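Local coordinates for protein triacylglycerol lipase (Yarrowia lipolytica, PDB 3O0D) that probably hydrolyses triacylglycerols as a secreted, glycosylated lipase of the alpha/beta-hydrolase fold, at residues A25-C30 with T295-I301; K36-F41 with V53-E58; K203-G207 with D219-Y223. All coordinates share one frame; numbering follows the deposited sequence.

All three contacts are partly buried; contact 2 lies farthest out. Contact 1 and contact 2 touch each other, through Ile27 and Cys30 on one side and Ile37 on the other, and contact 2 is nested in the loop that contact 1 closes. Contact 1 ties the C-terminal tail to the end of helix 12-27 with a disulfide and polar bonds. Contacts 2 and 3 reach the same sheet. Contact 2 lays a loop on its outermost strand 53-60, with two hydrogen bonds beside apolar groups. Contact 3, about 27 Å from contact 1 between centres, packs helix 195-206 on the inner strand 222-227 through aromatic and aliphatic groups, with no direct hydrogen bond across.

Contact 1: residues A25-C30 with T295-I301; sequences ANIGYC and TEGVCGI
Cys30 and Cys299 are joined by a disulfide, with SG to SG at 2.1 Å and a chi3 of 96°. With SG anti to the backbone N (chi1 179°), Cys299 turns its sulfur onto Cys30. The side-chain amide of Asn26 reaches into the curve of the tail. Its ND2 donates a nearly straight bond to the O of Ile301, 3.0 Å long at 170°, with the acceptor close to the amide plane. The same ND2 makes a weak, bent bond to the O of Thr295. Glu296 folds back at chi2, and its OE1 lies 3.3 Å from CB of Asn26.

Tyr29 carries the aromatic part. CA of Gly297 sits over the centre of one face of the Tyr29 ring, a CH-pi contact 3.4 Å from the centroid. The backbone angles of Gly297 would press any side chain against the preceding carbonyl, which is reason enough for a glycine.

Water extends the network. Water 1 donates to Asn26 OD1 and Ile301 O and accepts from Gly300 N, so both ends of the amide are engaged and its rotation is fixed. Water 2 accepts from Cys299 N. Val298 to Ile301 form a type II beta turn, which brings the terminal carboxylate back towards Asn26. Gly300 takes its third position, with a positive phi that suits glycine. Ile301 OXT bonds to Gln46, and the backbone of Glu296 bonds to Leu290 of helix 285-290.

Tyr29 also touches residues of what is probably the Ser-His-Asp triad. The Asn26 amide and water 1 both donate to Ile301 O and so probably help to offset the charge of the terminal carboxylate, while the disulfide limits how far the tail can move.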
ATOM      1  N   ALA A  25      -0.510   8.961  -2.062  1.00  9.20           N
ATOM      2  CA  ALA A  25      -0.583   7.879  -3.134  1.00  9.02           C
ATOM      3  C   ALA A  25      -1.070   8.409  -4.420  1.00 10.71           C
ATOM      4  O   ALA A  25      -0.543   8.005  -5.503  1.00 10.37           O
ATOM      5  CB  ALA A  25      -1.504   6.792  -2.663  1.00  9.46           C
ATOM      6  N   ASN A  26      -2.076   9.276  -4.410  1.00  8.23           N
ATOM      7  CA  ASN A  26      -2.617   9.920  -5.663  1.00 10.31           C
ATOM      8  C   ASN A  26      -1.587  10.672  -6.389  1.00 12.02           C
ATOM      9  O   ASN A  26      -1.479  10.558  -7.618  1.00 12.59           O
ATOM     10  CB  ASN A  26      -3.879  10.744  -5.244  1.00  9.55           C
ATOM     11  CG  ASN A  26      -4.260  11.813  -6.215  1.00 18.14           C
ATOM     12  OD1 ASN A  26      -3.432  12.557  -6.718  1.00 18.06           O
ATOM     13  ND2 ASN A  26      -5.581  11.975  -6.397  1.00 23.01           N
ATOM     14  N   ILE A  27      -0.688  11.367  -5.641  1.00  8.99           N
ATOM     15  CA  ILE A  27       0.374  12.129  -6.266  1.00  8.59           C
ATOM     16  C   ILE A  27       1.373  11.202  -7.063  1.00  8.45           C
ATOM     17  O   ILE A  27       2.076  11.690  -7.988  1.00 11.43           O
ATOM     18  CB  ILE A  27       1.049  13.048  -5.168  1.00  9.00           C
ATOM     19  CG1 ILE A  27      -0.020  14.085  -4.801  1.00  8.46           C
ATOM     20  CG2 ILE A  27       2.328  13.820  -5.753  1.00  9.66           C
ATOM     21  CD1 ILE A  27       0.369  14.745  -3.398  1.00 10.87           C
ATOM     22  N   GLY A  28       1.379   9.946  -6.762  1.00 10.87           N
ATOM     23  CA  GLY A  28       2.266   8.977  -7.442  1.00 13.43           C
ATOM     24  C   GLY A  28       1.834   8.914  -8.901  1.00 11.73           C
ATOM     25  O   GLY A  28       2.695   8.627  -9.761  1.00 10.95           O
ATOM     26  N   TYR A  29       0.585   9.247  -9.212  1.00 10.60           N
ATOM     27  CA  TYR A  29       0.132   9.252 -10.595  1.00 11.20           C
ATOM     28  C   TYR A  29       0.526  10.521 -11.364  1.00 11.80           C
ATOM     29  O   TYR A  29       0.298  10.612 -12.517  1.00 15.66           O
ATOM     30  CB  TYR A  29      -1.375   8.936 -10.682  1.00  9.01           C
ATOM     31  CG  TYR A  29      -1.711   7.550 -10.196  1.00 10.81           C
ATOM     32  CD1 TYR A  29      -1.679   6.503 -11.051  1.00 10.45           C
ATOM     33  CD2 TYR A  29      -2.069   7.287  -8.909  1.00 10.16           C
ATOM     34  CE1 TYR A  29      -1.960   5.260 -10.660  1.00 12.42           C
ATOM     35  CE2 TYR A  29      -2.366   6.052  -8.508  1.00  8.80           C
ATOM     36  CZ  TYR A  29      -2.293   4.985  -9.405  1.00 11.28           C
ATOM     37  OH  TYR A  29      -2.581   3.694  -9.065  1.00 11.89           O
ATOM     38  N   CYS A  30       1.157  11.471 -10.679  1.00 11.80           N
ATOM     39  CA  CYS A  30       1.773  12.648 -11.301  1.00 11.89           C
ATOM     40  C   CYS A  30       3.216  12.356 -11.818  1.00 12.45           C
ATOM     41  O   CYS A  30       3.857  13.324 -12.287  1.00 15.61           O
ATOM     42  CB  CYS A  30       1.770  13.914 -10.375  1.00 12.27           C
ATOM     43  SG  CYS A  30       0.019  14.377  -9.985  1.00 18.76           S
ATOM     44  N   THR A 295     -10.074  10.612  -5.536  1.00 11.57           N
ATOM     45  CA  THR A 295      -9.991   9.729  -6.718  1.00 11.21           C
ATOM     46  C   THR A 295      -8.544   9.358  -6.994  1.00 13.72           C
ATOM     47  O   THR A 295      -7.727  10.254  -7.123  1.00 17.60           O
ATOM     48  CB  THR A 295     -10.602  10.444  -7.946  1.00 13.23           C
ATOM     49  OG1 THR A 295     -12.002  10.639  -7.642  1.00 15.98           O
ATOM     50  CG2 THR A 295     -10.488   9.462  -9.115  1.00 13.33           C
ATOM     51  N   GLU A 296      -8.234   8.074  -7.061  1.00 11.35           N
ATOM     52  CA  GLU A 296      -6.844   7.648  -7.276  1.00 11.02           C
ATOM     53  C   GLU A 296      -6.712   7.357  -8.773  1.00 15.12           C
ATOM     54  O   GLU A 296      -7.736   7.171  -9.405  1.00 13.71           O
ATOM     55  CB  GLU A 296      -6.569   6.364  -6.530  1.00 10.24           C
ATOM     56  CG  GLU A 296      -6.690   6.406  -4.995  1.00 11.17           C
ATOM     57  CD  GLU A 296      -5.500   7.285  -4.383  1.00 15.77           C
ATOM     58  OE1 GLU A 296      -4.488   7.523  -5.048  1.00 13.33           O
ATOM     59  OE2 GLU A 296      -5.596   7.668  -3.197  1.00 10.64           O
ATOM     60  N   GLY A 297      -5.492   7.503  -9.303  1.00 12.70           N
ATOM     61  CA  GLY A 297      -5.208   6.990 -10.660  1.00 13.35           C
ATOM     62  C   GLY A 297      -5.096   8.035 -11.701  1.00 13.59           C
ATOM     63  O   GLY A 297      -4.652   7.710 -12.845  1.00 15.29           O
ATOM     64  N   VAL A 298      -5.443   9.263 -11.379  1.00 14.05           N
ATOM     65  CA  VAL A 298      -5.365  10.363 -12.336  1.00 17.65           C
ATOM     66  C   VAL A 298      -4.729  11.574 -11.728  1.00 18.71           C
ATOM     67  O   VAL A 298      -5.220  12.077 -10.690  1.00 19.42           O
ATOM     68  CB  VAL A 298      -6.779  10.821 -12.850  1.00 18.83           C
ATOM     69  CG1 VAL A 298      -6.685  12.093 -13.835  1.00 21.91           C
ATOM     70  CG2 VAL A 298      -7.467   9.639 -13.577  1.00 21.47           C
ATOM     71  N   CYS A 299      -3.656  12.060 -12.339  1.00 19.48           N
ATOM     72  CA  CYS A 299      -2.991  13.240 -11.791  1.00 21.52           C
ATOM     73  C   CYS A 299      -3.843  14.482 -12.032  1.00 22.83           C
ATOM     74  O   CYS A 299      -4.431  14.688 -13.127  1.00 21.37           O
ATOM     75  CB  CYS A 299      -1.606  13.466 -12.476  1.00 20.58           C
ATOM     76  SG  CYS A 299      -0.783  14.917 -11.860  1.00 26.32           S
ATOM     77  N   GLY A 300      -3.899  15.289 -10.983  1.00 25.66           N
ATOM     78  CA  GLY A 300      -4.403  16.670 -11.051  1.00 28.84           C
ATOM     79  C   GLY A 300      -5.812  16.830 -10.530  1.00 32.40           C
ATOM     80  O   GLY A 300      -6.319  17.985 -10.397  1.00 33.45           O
ATOM     81  N   ILE A 301      -6.449  15.709 -10.192  1.00 33.84           N
ATOM     82  CA  ILE A 301      -7.701  15.765  -9.415  1.00 34.07           C
ATOM     83  C   ILE A 301      -7.517  15.107  -8.013  1.00 34.31           C
ATOM     84  O   ILE A 301      -6.479  14.454  -7.837  1.00 30.88           O
ATOM     85  CB  ILE A 301      -8.886  15.223 -10.267  1.00 35.40           C
ATOM     86  CG1 ILE A 301      -8.538  13.889 -10.946  1.00 37.39           C
ATOM     87  CG2 ILE A 301      -9.218  16.282 -11.334  1.00 33.15           C
ATOM     88  CD1 ILE A 301      -9.711  12.897 -11.066  1.00 37.71           C
ATOM     89  OXT ILE A 301      -8.390  15.180  -7.076  1.00 34.64           O
TER
HETATM   90  O   HOH W   1      -3.630  14.747  -8.233  1.00 26.95           O
HETATM   91  O   HOH W   2      -2.458  10.872 -14.576  1.00 26.63           O

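Contact 2: residues K36-F41 with V53-E58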
ATOM      1  N   LYS A  36       4.075  15.744 -14.444  1.00 20.24           N
ATOM      2  CA  LYS A  36       5.273  16.022 -13.679  1.00 21.86           C
ATOM      3  C   LYS A  36       4.919  16.468 -12.263  1.00 19.97           C
ATOM      4  O   LYS A  36       3.878  17.026 -12.089  1.00 23.05           O
ATOM      5  CB  LYS A  36       5.939  17.225 -14.317  1.00 24.92           C
ATOM      6  CG  LYS A  36       7.420  17.067 -14.289  1.00 29.03           C
ATOM      7  CD  LYS A  36       8.094  18.178 -15.089  1.00 35.67           C
ATOM      8  CE  LYS A  36       8.709  19.184 -14.119  1.00 38.93           C
ATOM      9  NZ  LYS A  36      10.126  19.575 -14.434  1.00 44.10           N
ATOM     10  N   ILE A  37       5.816  16.246 -11.316  1.00 17.63           N
ATOM     11  CA  ILE A  37       5.668  16.982 -10.031  1.00 16.61           C
ATOM     12  C   ILE A  37       6.760  18.080 -10.119  1.00 17.98           C
ATOM     13  O   ILE A  37       7.964  17.681 -10.292  1.00 18.38           O
ATOM     14  CB  ILE A  37       6.005  16.050  -8.851  1.00 15.32           C
ATOM     15  CG1 ILE A  37       4.967  14.924  -8.671  1.00 12.59           C
ATOM     16  CG2 ILE A  37       6.065  16.929  -7.529  1.00 13.99           C
ATOM     17  CD1 ILE A  37       5.392  13.825  -7.793  1.00 16.27           C
ATOM     18  N   PHE A  38       6.387  19.352 -10.132  1.00 18.07           N
ATOM     19  CA  PHE A  38       7.424  20.430 -10.154  1.00 21.33           C
ATOM     20  C   PHE A  38       8.055  20.586  -8.733  1.00 22.81           C
ATOM     21  O   PHE A  38       7.329  20.486  -7.801  1.00 19.00           O
ATOM     22  CB  PHE A  38       6.741  21.707 -10.597  1.00 22.44           C
ATOM     23  CG  PHE A  38       6.291  21.650 -12.032  1.00 26.95           C
ATOM     24  CD1 PHE A  38       5.067  21.104 -12.388  1.00 31.56           C
ATOM     25  CD2 PHE A  38       7.166  22.125 -13.040  1.00 32.06           C
ATOM     26  CE1 PHE A  38       4.697  21.040 -13.762  1.00 35.42           C
ATOM     27  CE2 PHE A  38       6.825  22.061 -14.377  1.00 34.27           C
ATOM     28  CZ  PHE A  38       5.592  21.514 -14.750  1.00 30.17           C
ATOM     29  N   LYS A  39       9.386  20.763  -8.591  1.00 23.97           N
ATOM     30  CA  LYS A  39      10.026  21.138  -7.283  1.00 25.21           C
ATOM     31  C   LYS A  39       9.472  22.521  -6.885  1.00 24.54           C
ATOM     32  O   LYS A  39       9.226  23.407  -7.744  1.00 26.02           O
ATOM     33  CB  LYS A  39      11.600  21.063  -7.380  1.00 27.58           C
ATOM     34  CG  LYS A  39      12.197  19.571  -7.410  1.00 32.27           C
ATOM     35  CD  LYS A  39      13.710  19.493  -7.786  1.00 40.02           C
ATOM     36  CE  LYS A  39      14.398  18.163  -7.371  1.00 44.48           C
ATOM     37  NZ  LYS A  39      13.951  16.972  -8.176  1.00 47.41           N
ATOM     38  N   PRO A  40       9.234  22.753  -5.564  1.00 22.01           N
ATOM     39  CA  PRO A  40       9.522  21.815  -4.512  1.00 19.48           C
ATOM     40  C   PRO A  40       8.585  20.705  -4.504  1.00 14.52           C
ATOM     41  O   PRO A  40       9.037  19.579  -4.384  1.00 16.14           O
ATOM     42  CB  PRO A  40       9.353  22.656  -3.202  1.00 17.49           C
ATOM     43  CG  PRO A  40       9.246  23.993  -3.609  1.00 24.58           C
ATOM     44  CD  PRO A  40       8.721  24.021  -5.026  1.00 23.54           C
ATOM     45  N   PHE A  41       7.290  20.965  -4.590  1.00 13.99           N
ATOM     46  CA  PHE A  41       6.309  19.891  -4.549  1.00 14.14           C
ATOM     47  C   PHE A  41       4.991  20.413  -5.077  1.00 15.05           C
ATOM     48  O   PHE A  41       4.033  20.591  -4.325  1.00 17.08           O
ATOM     49  CB  PHE A  41       6.138  19.373  -3.121  1.00 13.54           C
ATOM     50  CG  PHE A  41       5.484  18.022  -3.040  1.00 10.97           C
ATOM     51  CD1 PHE A  41       6.068  16.918  -3.639  1.00  9.43           C
ATOM     52  CD2 PHE A  41       4.287  17.856  -2.365  1.00  9.31           C
ATOM     53  CE1 PHE A  41       5.469  15.675  -3.566  1.00 10.72           C
ATOM     54  CE2 PHE A  41       3.684  16.616  -2.289  1.00  8.21           C
ATOM     55  CZ  PHE A  41       4.275  15.524  -2.891  1.00 13.35           C
ATOM     56  N   VAL A  53       7.113  20.396   2.006  1.00 11.72           N
ATOM     57  CA  VAL A  53       7.528  19.107   1.472  1.00 11.09           C
ATOM     58  C   VAL A  53       8.391  19.421   0.271  1.00 10.57           C
ATOM     59  O   VAL A  53       8.110  20.341  -0.496  1.00 11.19           O
ATOM     60  CB  VAL A  53       6.323  18.272   1.040  1.00  9.79           C
ATOM     61  CG1 VAL A  53       6.732  17.042   0.124  1.00 11.01           C
ATOM     62  CG2 VAL A  53       5.547  17.727   2.294  1.00  9.97           C
ATOM     63  N   GLU A  54       9.464  18.650   0.164  1.00 11.75           N
ATOM     64  CA  GLU A  54      10.353  18.743  -1.073  1.00 12.89           C
ATOM     65  C   GLU A  54      10.483  17.397  -1.722  1.00 12.79           C
ATOM     66  O   GLU A  54      10.744  16.365  -1.077  1.00 11.97           O
ATOM     67  CB  GLU A  54      11.686  19.375  -0.737  1.00 16.73           C
ATOM     68  CG  GLU A  54      12.450  18.598   0.203  1.00 22.11           C
ATOM     69  CD  GLU A  54      13.888  19.181   0.412  1.00 30.71           C
ATOM     70  OE1 GLU A  54      14.468  19.771  -0.521  1.00 30.37           O
ATOM     71  OE2 GLU A  54      14.427  19.050   1.525  1.00 27.66           O
ATOM     72  N   LEU A  55      10.258  17.433  -3.049  1.00 13.43           N
ATOM     73  CA  LEU A  55      10.451  16.286  -3.893  1.00 12.91           C
ATOM     74  C   LEU A  55      12.006  16.029  -3.932  1.00 13.92           C
ATOM     75  O   LEU A  55      12.785  16.991  -4.200  1.00 16.96           O
ATOM     76  CB  LEU A  55       9.901  16.572  -5.247  1.00 15.99           C
ATOM     77  CG  LEU A  55      10.171  15.427  -6.267  1.00 15.45           C
ATOM     78  CD1 LEU A  55       9.376  14.096  -5.936  1.00 19.75           C
ATOM     79  CD2 LEU A  55       9.858  15.915  -7.665  1.00 20.30           C
ATOM     80  N   ILE A  56      12.365  14.789  -3.650  1.00 12.66           N
ATOM     81  CA  ILE A  56      13.804  14.413  -3.752  1.00 14.77           C
ATOM     82  C   ILE A  56      14.055  13.864  -5.172  1.00 15.54           C
ATOM     83  O   ILE A  56      14.970  14.356  -5.901  1.00 16.42           O
ATOM     84  CB  ILE A  56      14.265  13.458  -2.638  1.00 14.47           C
ATOM     85  CG1 ILE A  56      14.135  14.203  -1.254  1.00 15.52           C
ATOM     86  CG2 ILE A  56      15.790  13.033  -2.933  1.00 15.21           C
ATOM     87  CD1 ILE A  56      14.523  15.725  -1.275  1.00 17.81           C
ATOM     88  N   GLU A  57      13.279  12.851  -5.540  1.00 15.12           N
ATOM     89  CA  GLU A  57      13.545  12.153  -6.826  1.00 16.88           C
ATOM     90  C   GLU A  57      12.285  11.459  -7.259  1.00 17.60           C
ATOM     91  O   GLU A  57      11.608  10.858  -6.436  1.00 17.34           O
ATOM     92  CB  GLU A  57      14.633  11.065  -6.608  1.00 18.40           C
ATOM     93  CG  GLU A  57      15.127  10.478  -7.921  1.00 24.88           C
ATOM     94  CD  GLU A  57      16.489   9.746  -7.812  1.00 31.79           C
ATOM     95  OE1 GLU A  57      17.375  10.145  -7.004  1.00 34.42           O
ATOM     96  OE2 GLU A  57      16.666   8.806  -8.619  1.00 39.13           O
ATOM     97  N   GLU A  58      12.052  11.438  -8.585  1.00 17.21           N
ATOM     98  CA  GLU A  58      10.992  10.580  -9.128  1.00 19.32           C
ATOM     99  C   GLU A  58      11.689   9.329  -9.741  1.00 20.40           C
ATOM    100  O   GLU A  58      12.900   9.353 -10.068  1.00 20.75           O
ATOM    101  CB  GLU A  58      10.313  11.284 -10.271  1.00 20.79           C
ATOM    102  CG  GLU A  58       9.655  12.578 -10.031  1.00 24.40           C
ATOM    103  CD  GLU A  58       8.854  13.004 -11.270  1.00 34.46           C
ATOM    104  OE1 GLU A  58       8.180  14.046 -11.197  1.00 39.31           O
ATOM    105  OE2 GLU A  58       8.919  12.310 -12.339  1.00 38.03           O
TER
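The Phe41 ring has Val53 CG1 over one face, set off toward the CG side of the ring, 3.6 Å from the centroid and 15° off the ring normal, a CH-pi contact. Leu55 CB sits at the ring edge, near its plane. With CG anti to the backbone N (chi1 -162°), Phe41 lays its ring face against the Val53 methyl. Phe41 also touches Ile27 of helix 12-27. An alanine at Phe41 is likely to leave Val53 CG1 without its aromatic face and open a gap between the loop and Ile27.

Leu55 points toward the loop, and its CD2 lies 3.9 Å from Ile37 CG2. Both residues also touch Tyr71 of strand 68-75. Two hydrogen bonds fix the loop. Leu55 N donates to Pro40 O at 2.8 Å, nearly straight at 165°; a cis peptide precedes Pro40. At the other end, Ile37 N donates to Glu58 OE1 at 3.2 Å, which it meets nearly along the C-O axis. The Glu58 chain is extended beyond CG to span the distance.

Strand 53-60 is the outermost strand on this side of the sheet and pairs with strand 68-75, with a classic beta bulge at Ile56 and Glu57 opposite Leu72. The Glu58 carboxylate and the Pro40 carbonyl each take up a backbone N-H, which holds the loop to this edge strand at two points without regular strand pairing.

Contact 3: residues K203-G207 with D219-Y223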
ATOM      1  N   LYS A 203       2.992 -11.210  12.726  1.00 20.44           N
ATOM      2  CA  LYS A 203       3.911 -11.231  13.867  1.00 21.62           C
ATOM      3  C   LYS A 203       4.873 -10.069  13.828  1.00 19.62           C
ATOM      4  O   LYS A 203       5.177  -9.486  14.868  1.00 21.98           O
ATOM      5  CB  LYS A 203       4.689 -12.569  13.857  1.00 21.36           C
ATOM      6  CG  LYS A 203       3.828 -13.731  14.171  1.00 26.30           C
ATOM      7  CD  LYS A 203       4.667 -15.073  14.275  1.00 31.31           C
ATOM      8  CE  LYS A 203       3.873 -16.238  13.705  1.00 38.42           C
ATOM      9  NZ  LYS A 203       4.245 -17.673  14.138  1.00 39.05           N
ATOM     10  N   LEU A 204       5.376  -9.727  12.632  1.00 19.57           N
ATOM     11  CA  LEU A 204       6.385  -8.743  12.432  1.00 19.58           C
ATOM     12  C   LEU A 204       5.792  -7.394  12.834  1.00 20.36           C
ATOM     13  O   LEU A 204       6.407  -6.605  13.560  1.00 19.24           O
ATOM     14  CB  LEU A 204       6.914  -8.739  10.994  1.00 19.88           C
ATOM     15  CG  LEU A 204       7.999  -7.806  10.517  1.00 22.29           C
ATOM     16  CD1 LEU A 204       9.412  -8.147  11.131  1.00 22.29           C
ATOM     17  CD2 LEU A 204       8.136  -7.850   9.028  1.00 24.93           C
ATOM     18  N   PHE A 205       4.571  -7.116  12.368  1.00 18.03           N
ATOM     19  CA  PHE A 205       4.045  -5.759  12.614  1.00 19.64           C
ATOM     20  C   PHE A 205       3.188  -5.615  13.823  1.00 20.22           C
ATOM     21  O   PHE A 205       3.099  -4.485  14.341  1.00 22.39           O
ATOM     22  CB  PHE A 205       3.218  -5.239  11.378  1.00 20.16           C
ATOM     23  CG  PHE A 205       4.076  -4.680  10.304  1.00 18.87           C
ATOM     24  CD1 PHE A 205       4.446  -3.327  10.302  1.00 18.40           C
ATOM     25  CD2 PHE A 205       4.562  -5.477   9.278  1.00 17.96           C
ATOM     26  CE1 PHE A 205       5.268  -2.797   9.319  1.00 18.52           C
ATOM     27  CE2 PHE A 205       5.333  -4.962   8.301  1.00 19.04           C
ATOM     28  CZ  PHE A 205       5.703  -3.608   8.281  1.00 20.70           C
ATOM     29  N   PHE A 206       2.477  -6.655  14.217  1.00 20.19           N
ATOM     30  CA  PHE A 206       1.497  -6.542  15.307  1.00 21.29           C
ATOM     31  C   PHE A 206       1.930  -7.349  16.515  1.00 23.45           C
ATOM     32  O   PHE A 206       1.286  -7.328  17.579  1.00 25.01           O
ATOM     33  CB  PHE A 206       0.117  -6.997  14.840  1.00 19.93           C
ATOM     34  CG  PHE A 206      -0.390  -6.189  13.642  1.00 21.47           C
ATOM     35  CD1 PHE A 206      -0.704  -4.817  13.764  1.00 24.52           C
ATOM     36  CD2 PHE A 206      -0.622  -6.785  12.453  1.00 21.33           C
ATOM     37  CE1 PHE A 206      -1.165  -4.126  12.634  1.00 23.52           C
ATOM     38  CE2 PHE A 206      -1.042  -6.078  11.317  1.00 25.50           C
ATOM     39  CZ  PHE A 206      -1.308  -4.744  11.422  1.00 19.39           C
ATOM     40  N   GLY A 207       2.986  -8.112  16.309  1.00 24.23           N
ATOM     41  CA  GLY A 207       3.604  -8.872  17.387  1.00 25.68           C
ATOM     42  C   GLY A 207       3.011 -10.243  17.741  1.00 27.05           C
ATOM     43  O   GLY A 207       3.547 -10.892  18.636  1.00 26.51           O
ATOM     44  N   ASP A 219       1.633   3.915  17.820  1.00 21.48           N
ATOM     45  CA  ASP A 219       2.657   2.964  17.579  1.00 20.76           C
ATOM     46  C   ASP A 219       2.353   1.915  16.509  1.00 19.98           C
ATOM     47  O   ASP A 219       3.174   1.008  16.234  1.00 18.56           O
ATOM     48  CB  ASP A 219       3.012   2.249  18.860  1.00 26.58           C
ATOM     49  CG  ASP A 219       3.917   3.145  19.808  1.00 30.24           C
ATOM     50  OD1 ASP A 219       4.530   4.161  19.336  1.00 34.86           O
ATOM     51  OD2 ASP A 219       3.970   2.847  21.026  1.00 40.33           O
ATOM     52  N   ARG A 220       1.135   1.968  15.982  1.00 16.27           N
ATOM     53  CA  ARG A 220       0.766   0.940  14.977  1.00 14.07           C
ATOM     54  C   ARG A 220       1.377   1.305  13.664  1.00 13.49           C
ATOM     55  O   ARG A 220       1.416   2.484  13.313  1.00 14.05           O
ATOM     56  CB  ARG A 220      -0.760   1.016  14.835  1.00 12.01           C
ATOM     57  CG  ARG A 220      -1.182   0.086  13.653  1.00 12.32           C
ATOM     58  CD  ARG A 220      -2.636  -0.253  13.864  1.00  8.56           C
ATOM     59  NE  ARG A 220      -3.100  -0.850  12.557  1.00  9.92           N
ATOM     60  CZ  ARG A 220      -4.332  -1.298  12.382  1.00  9.40           C
ATOM     61  NH1 ARG A 220      -5.254  -1.334  13.390  1.00  9.87           N
ATOM     62  NH2 ARG A 220      -4.688  -1.747  11.153  1.00  9.86           N
ATOM     63  N   LYS A 221       1.855   0.325  12.856  1.00 11.49           N
ATOM     64  CA  LYS A 221       2.608   0.780  11.747  1.00 10.38           C
ATOM     65  C   LYS A 221       2.114   0.171  10.433  1.00 10.91           C
ATOM     66  O   LYS A 221       2.840   0.320   9.446  1.00 12.68           O
ATOM     67  CB  LYS A 221       4.099   0.336  11.914  1.00 11.92           C
ATOM     68  CG  LYS A 221       4.791   1.085  13.129  1.00 11.71           C
ATOM     69  CD  LYS A 221       4.947   2.548  12.817  1.00 15.48           C
ATOM     70  CE  LYS A 221       4.939   3.431  14.144  1.00 26.14           C
ATOM     71  NZ  LYS A 221       6.144   3.249  14.893  1.00 28.73           N
ATOM     72  N   LEU A 222       0.983  -0.532  10.484  1.00  8.60           N
ATOM     73  CA  LEU A 222       0.480  -1.169   9.213  1.00  9.42           C
ATOM     74  C   LEU A 222      -0.987  -0.922   9.078  1.00  9.94           C
ATOM     75  O   LEU A 222      -1.779  -1.345   9.945  1.00 10.24           O
ATOM     76  CB  LEU A 222       0.808  -2.657   9.167  1.00 11.02           C
ATOM     77  CG  LEU A 222       0.314  -3.415   7.912  1.00  9.98           C
ATOM     78  CD1 LEU A 222       0.816  -2.826   6.642  1.00 10.61           C
ATOM     79  CD2 LEU A 222       0.885  -4.835   8.070  1.00 13.48           C
ATOM     80  N   TYR A 223      -1.358  -0.341   7.952  1.00 10.13           N
ATOM     81  CA  TYR A 223      -2.819  -0.240   7.637  1.00  9.24           C
ATOM     82  C   TYR A 223      -3.019  -0.591   6.154  1.00  8.32           C
ATOM     83  O   TYR A 223      -2.340  -0.008   5.289  1.00 10.39           O
ATOM     84  CB  TYR A 223      -3.284   1.222   7.809  1.00  8.99           C
ATOM     85  CG  TYR A 223      -3.052   1.799   9.228  1.00  8.43           C
ATOM     86  CD1 TYR A 223      -4.056   1.625  10.192  1.00 10.99           C
ATOM     87  CD2 TYR A 223      -1.823   2.340   9.561  1.00 10.06           C
ATOM     88  CE1 TYR A 223      -3.859   2.097  11.534  1.00 12.23           C
ATOM     89  CE2 TYR A 223      -1.641   2.807  10.881  1.00  9.52           C
ATOM     90  CZ  TYR A 223      -2.675   2.687  11.796  1.00 12.12           C
ATOM     91  OH  TYR A 223      -2.497   3.220  13.073  1.00 13.42           O
TER
HETATM   92  O   HOH W   3       2.081  -2.028  13.934  1.00 25.98           O
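Phe205 and Phe206 make the apolar contacts, and both meet Leu222. With CG anti to the backbone N (chi1 179°), Leu222 sets CD2 over one face of the Phe205 ring, 4.2 Å from its centroid and 28° off the normal, a loose CH-pi contact. Leu222 CB touches Phe205 CD1 at 3.9 Å and Phe206 CZ at 3.7 Å. Lys221 adds its CB against Phe205 CD1.

These residues join helix 195-206 to strand 222-227 in a beta-alpha-beta unit that begins with strand 183-187, part of the alpha/beta-hydrolase sheet. Val184 of that strand touches both Phe205 and Leu222. On the helix side, Ile173 and Lys176 of helix 163-177 pack on Phe205.

The charged group is Arg220. Its NE and NH2 both donate to Leu222 O, side-on, at 3.0 Å and 3.2 Å, with the oxygen in the guanidinium plane. The same oxygen lies in plane at the edge of the Phe206 ring, so ring and guanidinium share this carbonyl. NH1 bonds to Val213 O and Lys215 O. The guanidinium lies between Tyr223 CE1 on one face and the edge of the Phe206 ring, at CE1, on the other. The Phe206 and guanidinium planes stand 88° apart.

Water 3 links the two backbones. It donates to Phe205 O at 2.7 Å and accepts from Lys221 N at 2.6 Å.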